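Local coordinates for protein lipolytic enzyme (Clostridium thermocellum, PDB 2VPT) that forms the catalytic domain of a cellulosomal family 3 carbohydrate esterase, an enzyme class that removes acetyl groups from acetylated xylan, at residues S14-G22 against S173-Y184; G22-Y32 against S50-H60. All coordinates share one frame; numbering follows the deposited sequence.

Both contacts lie partly buried within one GDSL-like hydrolase domain. They share G22, the last residue of 14-22 and the first of 22-32, and they also touch directly, C15 O and T16 O being partnered by S26 OG and R28 NE. Contact 1 ties the helix 14-17 to the loop before helix 181-203 and is largely polar: a Ser-His-Asp chain, turns rich in backbone bonds, and glycines running close to the facing loop. Contact 2, nested inside the loop closed by contact 1, is more mixed. It has a buried arginine stacked on a histidine, a proline and leucine patch, and at its far end a calcium site. Both reach the second subunit.

Contact 1. Residues S14-G22 against S173-Y184; sequences SCTEGMGGG and SWDGLHLSEIGY
S14 OG meets H178 NE2 at 2.7 Å, near the imidazole plane, and either could be the donor. The other ring nitrogen is engaged as well: H178 ND1 gives its proton to D175 OD2, 2.8 Å away and 8° out of the ring plane, so bonds at both nitrogens fix the rotation of the ring. M19 CB lies over one face, 3.6 Å from the ring centroid, in a CH-pi contact, the two side chains running the same way. The carboxylate is held in turn. D175 OD1 accepts from L177 N and, through its syn lone pair, from H178 N, while OD2 also takes a water. S173 OG accepts from D175 N in an ST turn and donates to H178 O. This Ser-His-Asp arrangement is consistent with the catalytic triad of SGNH hydrolases. Farther along, Y184 OH donates to M19 O at 2.6 Å, in the carbonyl plane, and G21 N donates to L179 O at 2.9 Å. A second water joins G20 O to W174 NE1. The H178 ring also meets W174 of the second subunit. C15 and T16 pack on W90 of strand 86-90. Helix 181-203, N-capped by S180 OG, which accepts from G183 N and is also bonded to T170 O, brings Y184 to the loop that follows helix 14-17.

Contact 2. Residues G22-Y32 against S50-H60; sequences GEMGSYRTELY and SGPSSLPDKDH. With CA (calcium ion), chain B.
The guanidinium of R28 lies flat on the ring of H60, centres 4.0 Å apart and planes 30° from parallel, and G25 O sits over its opposite face. At its edge R28 NH1 donates to S50 O, 3.1 Å away with a nearly straight N-H angle of 167°. The same nitrogen gives a second proton to a water that also donates to D57 O and D59 O. R28 NH2 reaches M24 O at 2.9 Å from above the carbonyl plane, whereas S50 OG approaches that oxygen in the plane at 2.8 Å, so two donors grip it. S50 OG is itself supplied by H60 NE2, and R28 NE is taken by T16 O of the neighbouring helix 14-17.

Around this polar centre the packing is mostly carbon. P52 lays CG and CD by T29 OG1, with CG also near T29 CG2, and its CB meets CB and OE1 of E23, whose OE1 bonds W66 of the second subunit and a water held by S53 N. L55 puts CD2 near R28 and T29 and CD1 3.7 Å from Y32 CB. With CG anti to its backbone N (chi1 -169°), Y32 extends past P56 to D57, where its OH donates to a water that in turn donates to D57 OD2. That carboxylate grips the calcium ion with both oxygens; D59 OD2, D43, F44 and two waters complete the site, and D59 OD1 also pairs with R49.

H60 thus donates through NE2 while its ND1 is bonded to G62 N, a pattern consistent with a neutral imidazole. Stacking beneath the arginine would then cost little in charge repulsion, and the buried guanidinium is met mainly by carbonyl oxygens and water.

Contact 1. Residues S14-G22 against S173-Y184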
loop_
_atom_site.group_PDB
_atom_site.type_symbol
_atom_site.label_atom_id
_atom_site.label_comp_id
_atom_site.label_asym_id
_atom_site.label_seq_id
_atom_site.Cartn_x
_atom_site.Cartn_y
_atom_site.Cartn_z
ATOM N N SER A 14 -9.195 3.099 0.120
ATOM C CA SER A 14 -8.401 2.217 0.965
ATOM C C SER A 14 -8.957 0.803 1.020
ATOM O O SER A 14 -8.235 -0.108 1.407
ATOM C CB SER A 14 -8.223 2.744 2.374
ATOM O OG SER A 14 -9.447 3.088 2.913
ATOM N N CYS A 15 -10.233 0.622 0.672
ATOM C CA CYS A 15 -10.821 -0.711 0.651
ATOM C C CYS A 15 -10.337 -1.541 -0.522
ATOM O O CYS A 15 -10.435 -2.766 -0.483
ATOM C CB CYS A 15 -12.343 -0.650 0.648
ATOM S SG CYS A 15 -13.085 0.188 2.051
ATOM N N THR A 16 -9.846 -0.884 -1.570
ATOM C CA THR A 16 -9.229 -1.548 -2.723
ATOM C C THR A 16 -7.712 -1.639 -2.584
ATOM O O THR A 16 -7.106 -2.657 -2.953
ATOM C CB THR A 16 -9.651 -0.850 -4.033
ATOM O OG1 THR A 16 -11.076 -0.974 -4.177
ATOM C CG2 THR A 16 -8.960 -1.470 -5.248
ATOM N N GLU A 17 -7.082 -0.596 -2.047
ATOM C CA GLU A 17 -5.654 -0.667 -1.764
ATOM C C GLU A 17 -5.378 -1.710 -0.688
ATOM O O GLU A 17 -4.368 -2.421 -0.759
ATOM C CB GLU A 17 -5.084 0.702 -1.393
ATOM C CG GLU A 17 -3.554 0.711 -1.294
ATOM C CD GLU A 17 -2.948 2.100 -1.371
ATOM O OE1 GLU A 17 -3.603 3.084 -0.958
ATOM O OE2 GLU A 17 -1.800 2.181 -1.845
ATOM N N GLY A 18 -6.282 -1.812 0.284
ATOM C CA GLY A 18 -6.250 -2.893 1.267
ATOM C C GLY A 18 -5.778 -2.555 2.662
ATOM O O GLY A 18 -5.132 -3.364 3.328
HETATM N N MSE A 19 -6.104 -1.365 3.152
HETATM C CA MSE A 19 -5.824 -1.073 4.542
HETATM C C MSE A 19 -6.598 -2.057 5.422
HETATM O O MSE A 19 -7.592 -2.660 4.999
HETATM C CB MSE A 19 -6.183 0.370 4.893
HETATM C CG MSE A 19 -5.285 1.373 4.248
HETATM SE SE MSE A 19 -5.520 3.167 4.955
HETATM C CE MSE A 19 -3.858 3.943 4.445
ATOM N N GLY A 20 -6.130 -2.236 6.649
ATOM C CA GLY A 20 -6.693 -3.236 7.551
ATOM C C GLY A 20 -5.838 -4.480 7.530
ATOM O O GLY A 20 -4.599 -4.410 7.513
ATOM N N GLY A 21 -6.498 -5.627 7.545
ATOM C CA GLY A 21 -5.794 -6.907 7.504
ATOM C C GLY A 21 -5.528 -7.367 6.087
ATOM O O GLY A 21 -6.189 -6.933 5.152
ATOM N N GLY A 22 -4.544 -8.247 5.934
ATOM C CA GLY A 22 -4.244 -8.862 4.658
ATOM C C GLY A 22 -3.067 -8.322 3.862
ATOM O O GLY A 22 -2.964 -8.599 2.687
ATOM N N SER A 173 -10.682 -5.066 11.160
ATOM C CA SER A 173 -9.294 -5.154 11.566
ATOM C C SER A 173 -9.024 -4.428 12.882
ATOM O O SER A 173 -9.895 -3.775 13.447
ATOM C CB SER A 173 -8.406 -4.543 10.477
ATOM O OG SER A 173 -8.432 -3.131 10.551
ATOM N N TRP A 174 -7.791 -4.556 13.344
ATOM C CA TRP A 174 -7.301 -3.853 14.527
ATOM C C TRP A 174 -7.500 -2.328 14.503
ATOM O O TRP A 174 -7.541 -1.701 15.562
ATOM C CB TRP A 174 -5.811 -4.164 14.718
ATOM C CG TRP A 174 -5.001 -3.793 13.521
ATOM C CD1 TRP A 174 -4.748 -4.568 12.419
ATOM C CD2 TRP A 174 -4.360 -2.540 13.282
ATOM N NE1 TRP A 174 -3.992 -3.867 11.511
ATOM C CE2 TRP A 174 -3.736 -2.622 12.018
ATOM C CE3 TRP A 174 -4.255 -1.354 14.014
ATOM C CZ2 TRP A 174 -3.015 -1.566 11.474
ATOM C CZ3 TRP A 174 -3.533 -0.308 13.472
ATOM C CH2 TRP A 174 -2.925 -0.422 12.215
ATOM N N ASP A 175 -7.610 -1.711 13.322
ATOM C CA ASP A 175 -7.816 -0.254 13.259
ATOM C C ASP A 175 -9.265 0.195 13.499
ATOM O O ASP A 175 -9.546 1.401 13.568
ATOM C CB ASP A 175 -7.219 0.363 11.968
ATOM C CG ASP A 175 -8.051 0.114 10.707
ATOM O OD1 ASP A 175 -9.217 -0.329 10.780
ATOM O OD2 ASP A 175 -7.506 0.397 9.609
ATOM N N GLY A 176 -10.174 -0.770 13.636
ATOM C CA GLY A 176 -11.561 -0.488 13.973
ATOM C C GLY A 176 -12.423 0.042 12.848
ATOM O O GLY A 176 -13.585 0.351 13.069
ATOM N N LEU A 177 -11.878 0.114 11.633
ATOM C CA LEU A 177 -12.593 0.707 10.494
ATOM C C LEU A 177 -12.536 -0.168 9.237
ATOM O O LEU A 177 -13.565 -0.450 8.608
ATOM C CB LEU A 177 -11.987 2.074 10.188
ATOM C CG LEU A 177 -12.510 2.879 9.005
ATOM C CD1 LEU A 177 -13.992 3.199 9.171
ATOM C CD2 LEU A 177 -11.691 4.151 8.858
ATOM N N HIS A 178 -11.322 -0.562 8.863
ATOM C CA HIS A 178 -11.097 -1.360 7.675
ATOM C C HIS A 178 -11.272 -2.835 7.965
ATOM O O HIS A 178 -11.179 -3.279 9.111
ATOM C CB HIS A 178 -9.694 -1.113 7.132
ATOM C CG HIS A 178 -9.501 0.273 6.612
ATOM N ND1 HIS A 178 -8.838 1.242 7.327
ATOM C CD2 HIS A 178 -9.908 0.858 5.463
ATOM C CE1 HIS A 178 -8.833 2.368 6.629
ATOM N NE2 HIS A 178 -9.483 2.164 5.499
ATOM N N LEU A 179 -11.525 -3.580 6.901
ATOM C CA LEU A 179 -11.743 -5.014 7.000
ATOM C C LEU A 179 -10.503 -5.776 7.457
ATOM O O LEU A 179 -9.372 -5.395 7.164
ATOM C CB LEU A 179 -12.208 -5.568 5.645
ATOM C CG LEU A 179 -13.577 -5.104 5.146
ATOM C CD1 LEU A 179 -13.709 -5.460 3.685
ATOM C CD2 LEU A 179 -14.726 -5.683 5.981
ATOM N N SER A 180 -10.749 -6.877 8.168
ATOM C CA SER A 180 -9.737 -7.881 8.451
ATOM C C SER A 180 -9.506 -8.775 7.238
ATOM O O SER A 180 -10.219 -8.691 6.233
ATOM C CB SER A 180 -10.232 -8.768 9.582
ATOM O OG SER A 180 -11.394 -9.453 9.145
ATOM N N GLU A 181 -8.533 -9.678 7.332
ATOM C CA GLU A 181 -8.321 -10.661 6.285
ATOM C C GLU A 181 -9.589 -11.488 6.029
ATOM O O GLU A 181 -9.954 -11.749 4.885
ATOM C CB GLU A 181 -7.148 -11.562 6.678
ATOM C CG GLU A 181 -6.567 -12.400 5.582
ATOM C CD GLU A 181 -5.210 -12.964 5.994
ATOM O OE1 GLU A 181 -5.143 -13.600 7.063
ATOM O OE2 GLU A 181 -4.208 -12.751 5.275
ATOM N N ILE A 182 -10.257 -11.899 7.102
ATOM C CA ILE A 182 -11.513 -12.622 6.980
ATOM C C ILE A 182 -12.587 -11.778 6.297
ATOM O O ILE A 182 -13.286 -12.258 5.417
ATOM C CB ILE A 182 -11.989 -13.144 8.347
ATOM C CG1 ILE A 182 -11.204 -14.408 8.692
ATOM C CG2 ILE A 182 -13.493 -13.456 8.330
ATOM C CD1 ILE A 182 -11.749 -15.659 8.021
ATOM N N GLY A 183 -12.688 -10.507 6.670
ATOM C CA GLY A 183 -13.653 -9.617 6.047
ATOM C C GLY A 183 -13.390 -9.464 4.561
ATOM O O GLY A 183 -14.310 -9.503 3.758
ATOM N N TYR A 184 -12.123 -9.304 4.180
ATOM C CA TYR A 184 -11.793 -9.207 2.770
ATOM C C TYR A 184 -12.114 -10.484 1.992
ATOM O O TYR A 184 -12.489 -10.424 0.829
ATOM C CB TYR A 184 -10.333 -8.801 2.553
ATOM C CG TYR A 184 -10.054 -7.320 2.710
ATOM C CD1 TYR A 184 -10.690 -6.401 1.901
ATOM C CD2 TYR A 184 -9.102 -6.853 3.597
ATOM C CE1 TYR A 184 -10.416 -5.036 1.996
ATOM C CE2 TYR A 184 -8.833 -5.502 3.718
ATOM C CZ TYR A 184 -9.495 -4.592 2.915
ATOM O OH TYR A 184 -9.223 -3.224 3.003
HETATM O O HOH W 1 -5.091 -0.030 8.894
HETATM O O HOH W 2 -2.310 -4.293 8.852
#

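Contact 2. Residues G22-Y32 against S50-H60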
loop_
_atom_site.group_PDB
_atom_site.type_symbol
_atom_site.label_atom_id
_atom_site.label_comp_id
_atom_site.label_asym_id
_atom_site.label_seq_id
_atom_site.Cartn_x
_atom_site.Cartn_y
_atom_site.Cartn_z
ATOM N N GLY A 22 -4.544 -8.247 5.934
ATOM C CA GLY A 22 -4.244 -8.862 4.658
ATOM C C GLY A 22 -3.067 -8.322 3.862
ATOM O O GLY A 22 -2.964 -8.599 2.687
ATOM N N GLU A 23 -2.201 -7.537 4.494
ATOM C CA GLU A 23 -0.952 -7.078 3.861
ATOM C C GLU A 23 -1.187 -6.342 2.554
ATOM O O GLU A 23 -0.476 -6.537 1.572
ATOM C CB GLU A 23 0.020 -8.249 3.656
ATOM C CG GLU A 23 0.332 -8.954 4.948
ATOM C CD GLU A 23 1.491 -9.919 4.895
ATOM O OE1 GLU A 23 2.016 -10.245 3.796
ATOM O OE2 GLU A 23 1.879 -10.349 6.014
HETATM N N MSE A 24 -2.186 -5.471 2.569
HETATM C CA MSE A 24 -2.478 -4.595 1.432
HETATM C C MSE A 24 -2.851 -5.363 0.172
HETATM O O MSE A 24 -2.584 -4.940 -0.952
HETATM C CB MSE A 24 -1.334 -3.605 1.184
HETATM C CG MSE A 24 -0.825 -2.877 2.419
HETATM SE SE MSE A 24 -2.070 -1.637 3.254
HETATM C CE MSE A 24 -2.458 -0.940 1.783
ATOM N N GLY A 25 -3.514 -6.499 0.381
ATOM C CA GLY A 25 -4.075 -7.284 -0.712
ATOM C C GLY A 25 -5.571 -7.098 -0.911
ATOM O O GLY A 25 -6.094 -7.504 -1.959
ATOM N N SER A 26 -6.267 -6.481 0.051
ATOM C CA SER A 26 -7.680 -6.221 -0.105
ATOM C C SER A 26 -8.423 -7.512 -0.452
ATOM O O SER A 26 -8.061 -8.595 0.037
ATOM C CB SER A 26 -7.841 -5.103 -1.168
ATOM O OG SER A 26 -9.183 -4.809 -1.501
ATOM N N TYR A 27 -9.474 -7.396 -1.249
ATOM C CA TYR A 27 -10.199 -8.549 -1.744
ATOM C C TYR A 27 -9.470 -9.216 -2.905
ATOM O O TYR A 27 -9.910 -10.251 -3.397
ATOM C CB TYR A 27 -11.617 -8.135 -2.182
ATOM C CG TYR A 27 -11.664 -7.195 -3.371
ATOM C CD1 TYR A 27 -11.668 -7.690 -4.663
ATOM C CD2 TYR A 27 -11.694 -5.809 -3.201
ATOM C CE1 TYR A 27 -11.686 -6.858 -5.760
ATOM C CE2 TYR A 27 -11.705 -4.956 -4.303
ATOM C CZ TYR A 27 -11.701 -5.486 -5.584
ATOM O OH TYR A 27 -11.734 -4.694 -6.707
ATOM N N ARG A 28 -8.403 -8.584 -3.389
ATOM C CA ARG A 28 -7.712 -9.055 -4.594
ATOM C C ARG A 28 -7.044 -10.412 -4.374
ATOM O O ARG A 28 -7.043 -11.254 -5.269
ATOM C CB ARG A 28 -6.714 -8.000 -5.086
ATOM C CG ARG A 28 -7.430 -6.742 -5.610
ATOM C CD ARG A 28 -6.511 -5.574 -5.845
ATOM N NE ARG A 28 -6.037 -4.937 -4.621
ATOM C CZ ARG A 28 -4.814 -5.050 -4.095
ATOM N NH1 ARG A 28 -3.872 -5.834 -4.613
ATOM N NH2 ARG A 28 -4.548 -4.392 -2.990
ATOM N N THR A 29 -6.518 -10.640 -3.180
ATOM C CA THR A 29 -5.823 -11.921 -2.880
ATOM C C THR A 29 -6.775 -13.099 -3.082
ATOM O O THR A 29 -6.511 -14.018 -3.859
ATOM C CB THR A 29 -5.299 -11.914 -1.450
ATOM O OG1 THR A 29 -4.491 -10.745 -1.270
ATOM C CG2 THR A 29 -4.472 -13.164 -1.158
ATOM N N GLU A 30 -7.905 -13.068 -2.395
ATOM C CA GLU A 30 -8.852 -14.187 -2.480
ATOM C C GLU A 30 -9.571 -14.211 -3.824
ATOM O O GLU A 30 -9.831 -15.276 -4.380
ATOM C CB GLU A 30 -9.824 -14.139 -1.311
ATOM C CG GLU A 30 -10.876 -15.242 -1.261
ATOM C CD GLU A 30 -10.292 -16.621 -1.048
ATOM O OE1 GLU A 30 -9.157 -16.739 -0.531
ATOM O OE2 GLU A 30 -10.996 -17.603 -1.390
ATOM N N LEU A 31 -9.915 -13.049 -4.376
ATOM C CA LEU A 31 -10.644 -13.066 -5.629
ATOM C C LEU A 31 -9.775 -13.608 -6.760
ATOM O O LEU A 31 -10.269 -14.341 -7.621
ATOM C CB LEU A 31 -11.188 -11.677 -5.986
ATOM C CG LEU A 31 -12.068 -11.609 -7.233
ATOM C CD1 LEU A 31 -13.286 -12.523 -7.109
ATOM C CD2 LEU A 31 -12.510 -10.179 -7.463
ATOM N N TYR A 32 -8.482 -13.279 -6.763
ATOM C CA TYR A 32 -7.580 -13.823 -7.775
ATOM C C TYR A 32 -7.569 -15.349 -7.710
ATOM O O TYR A 32 -7.583 -16.008 -8.760
ATOM C CB TYR A 32 -6.162 -13.265 -7.599
ATOM C CG TYR A 32 -5.251 -13.583 -8.757
ATOM C CD1 TYR A 32 -5.286 -12.832 -9.916
ATOM C CD2 TYR A 32 -4.395 -14.675 -8.712
ATOM C CE1 TYR A 32 -4.491 -13.124 -10.995
ATOM C CE2 TYR A 32 -3.589 -14.972 -9.779
ATOM C CZ TYR A 32 -3.630 -14.207 -10.919
ATOM O OH TYR A 32 -2.830 -14.481 -12.007
ATOM N N SER A 50 0.689 -3.750 -4.518
ATOM C CA SER A 50 0.723 -4.121 -3.118
ATOM C C SER A 50 -0.003 -5.429 -2.900
ATOM O O SER A 50 -0.918 -5.771 -3.648
ATOM C CB SER A 50 0.092 -3.044 -2.236
ATOM O OG SER A 50 -1.305 -2.900 -2.434
ATOM N N GLY A 51 0.380 -6.133 -1.845
ATOM C CA GLY A 51 -0.266 -7.369 -1.508
ATOM C C GLY A 51 0.660 -8.292 -0.759
ATOM O O GLY A 51 1.863 -8.056 -0.702
ATOM N N PRO A 52 0.114 -9.390 -0.231
ATOM C CA PRO A 52 0.943 -10.404 0.408
ATOM C C PRO A 52 1.727 -11.171 -0.637
ATOM O O PRO A 52 1.392 -11.152 -1.811
ATOM C CB PRO A 52 -0.084 -11.317 1.052
ATOM C CG PRO A 52 -1.287 -11.213 0.179
ATOM C CD PRO A 52 -1.313 -9.771 -0.264
ATOM N N SER A 53 2.763 -11.879 -0.186
ATOM C CA SER A 53 3.568 -12.706 -1.080
ATOM C C SER A 53 2.734 -13.717 -1.873
ATOM O O SER A 53 3.073 -14.056 -3.005
ATOM C CB SER A 53 4.678 -13.421 -0.290
ATOM O OG SER A 53 5.792 -12.559 -0.148
ATOM N N SER A 54 1.632 -14.164 -1.277
ATOM C CA SER A 54 0.780 -15.192 -1.873
ATOM C C SER A 54 -0.005 -14.750 -3.103
ATOM O O SER A 54 -0.442 -15.587 -3.888
ATOM C CB SER A 54 -0.186 -15.769 -0.850
ATOM O OG SER A 54 -1.212 -14.829 -0.511
ATOM N N LEU A 55 -0.205 -13.435 -3.265
ATOM C CA LEU A 55 -0.963 -12.930 -4.394
ATOM C C LEU A 55 -0.032 -12.774 -5.590
ATOM O O LEU A 55 0.883 -11.956 -5.537
ATOM C CB LEU A 55 -1.580 -11.575 -4.015
ATOM C CG LEU A 55 -2.258 -10.770 -5.137
ATOM C CD1 LEU A 55 -3.296 -11.606 -5.888
ATOM C CD2 LEU A 55 -2.885 -9.475 -4.557
ATOM N N PRO A 56 -0.223 -13.556 -6.661
ATOM C CA PRO A 56 0.729 -13.449 -7.769
ATOM C C PRO A 56 0.698 -12.126 -8.530
ATOM O O PRO A 56 1.712 -11.681 -9.041
ATOM C CB PRO A 56 0.342 -14.642 -8.675
ATOM C CG PRO A 56 -0.386 -15.563 -7.773
ATOM C CD PRO A 56 -1.176 -14.660 -6.883
ATOM N N ASP A 57 -0.475 -11.515 -8.587
ATOM C CA ASP A 57 -0.686 -10.318 -9.383
ATOM C C ASP A 57 -1.194 -9.205 -8.470
ATOM O O ASP A 57 -2.369 -9.178 -8.071
ATOM C CB ASP A 57 -1.677 -10.596 -10.514
ATOM C CG ASP A 57 -1.707 -9.489 -11.542
ATOM O OD1 ASP A 57 -1.308 -8.352 -11.187
ATOM O OD2 ASP A 57 -2.128 -9.732 -12.709
ATOM N N LYS A 58 -0.273 -8.307 -8.127
ATOM C CA LYS A 58 -0.489 -7.312 -7.083
ATOM C C LYS A 58 -0.823 -5.923 -7.648
ATOM O O LYS A 58 -0.899 -4.940 -6.892
ATOM C CB LYS A 58 0.758 -7.226 -6.198
ATOM C CG LYS A 58 1.099 -8.531 -5.476
ATOM C CD LYS A 58 2.512 -8.484 -4.831
ATOM C CE LYS A 58 3.030 -9.863 -4.347
ATOM N NZ LYS A 58 3.357 -10.775 -5.457
ATOM N N ASP A 59 -1.053 -5.832 -8.956
ATOM C CA ASP A 59 -1.335 -4.544 -9.588
ATOM C C ASP A 59 -2.757 -4.077 -9.318
ATOM O O ASP A 59 -3.687 -4.878 -9.291
ATOM C CB ASP A 59 -1.131 -4.637 -11.094
ATOM C CG ASP A 59 0.227 -5.187 -11.458
ATOM O OD1 ASP A 59 1.246 -4.722 -10.901
ATOM O OD2 ASP A 59 0.269 -6.109 -12.301
ATOM N N HIS A 60 -2.930 -2.773 -9.134
ATOM C CA HIS A 60 -4.274 -2.228 -8.894
ATOM C C HIS A 60 -4.282 -0.706 -9.022
ATOM O O HIS A 60 -3.238 -0.083 -9.217
ATOM C CB HIS A 60 -4.797 -2.644 -7.519
ATOM C CG HIS A 60 -4.003 -2.114 -6.368
ATOM N ND1 HIS A 60 -4.226 -0.866 -5.817
ATOM C CD2 HIS A 60 -2.989 -2.663 -5.656
ATOM C CE1 HIS A 60 -3.385 -0.678 -4.812
ATOM N NE2 HIS A 60 -2.624 -1.757 -4.692
HETATM CA CA CA B . -1.036 -7.652 -13.552
HETATM O O HOH W 3 1.952 -4.950 0.277
HETATM O O HOH W 4 3.232 -12.190 2.571
HETATM O O HOH W 5 -3.847 -6.917 -7.374
HETATM O O HOH W 6 -1.828 -12.371 -13.617
HETATM O O HOH W 7 0.860 -8.979 -13.707
HETATM O O HOH W 8 -0.147 -6.050 -15.098
#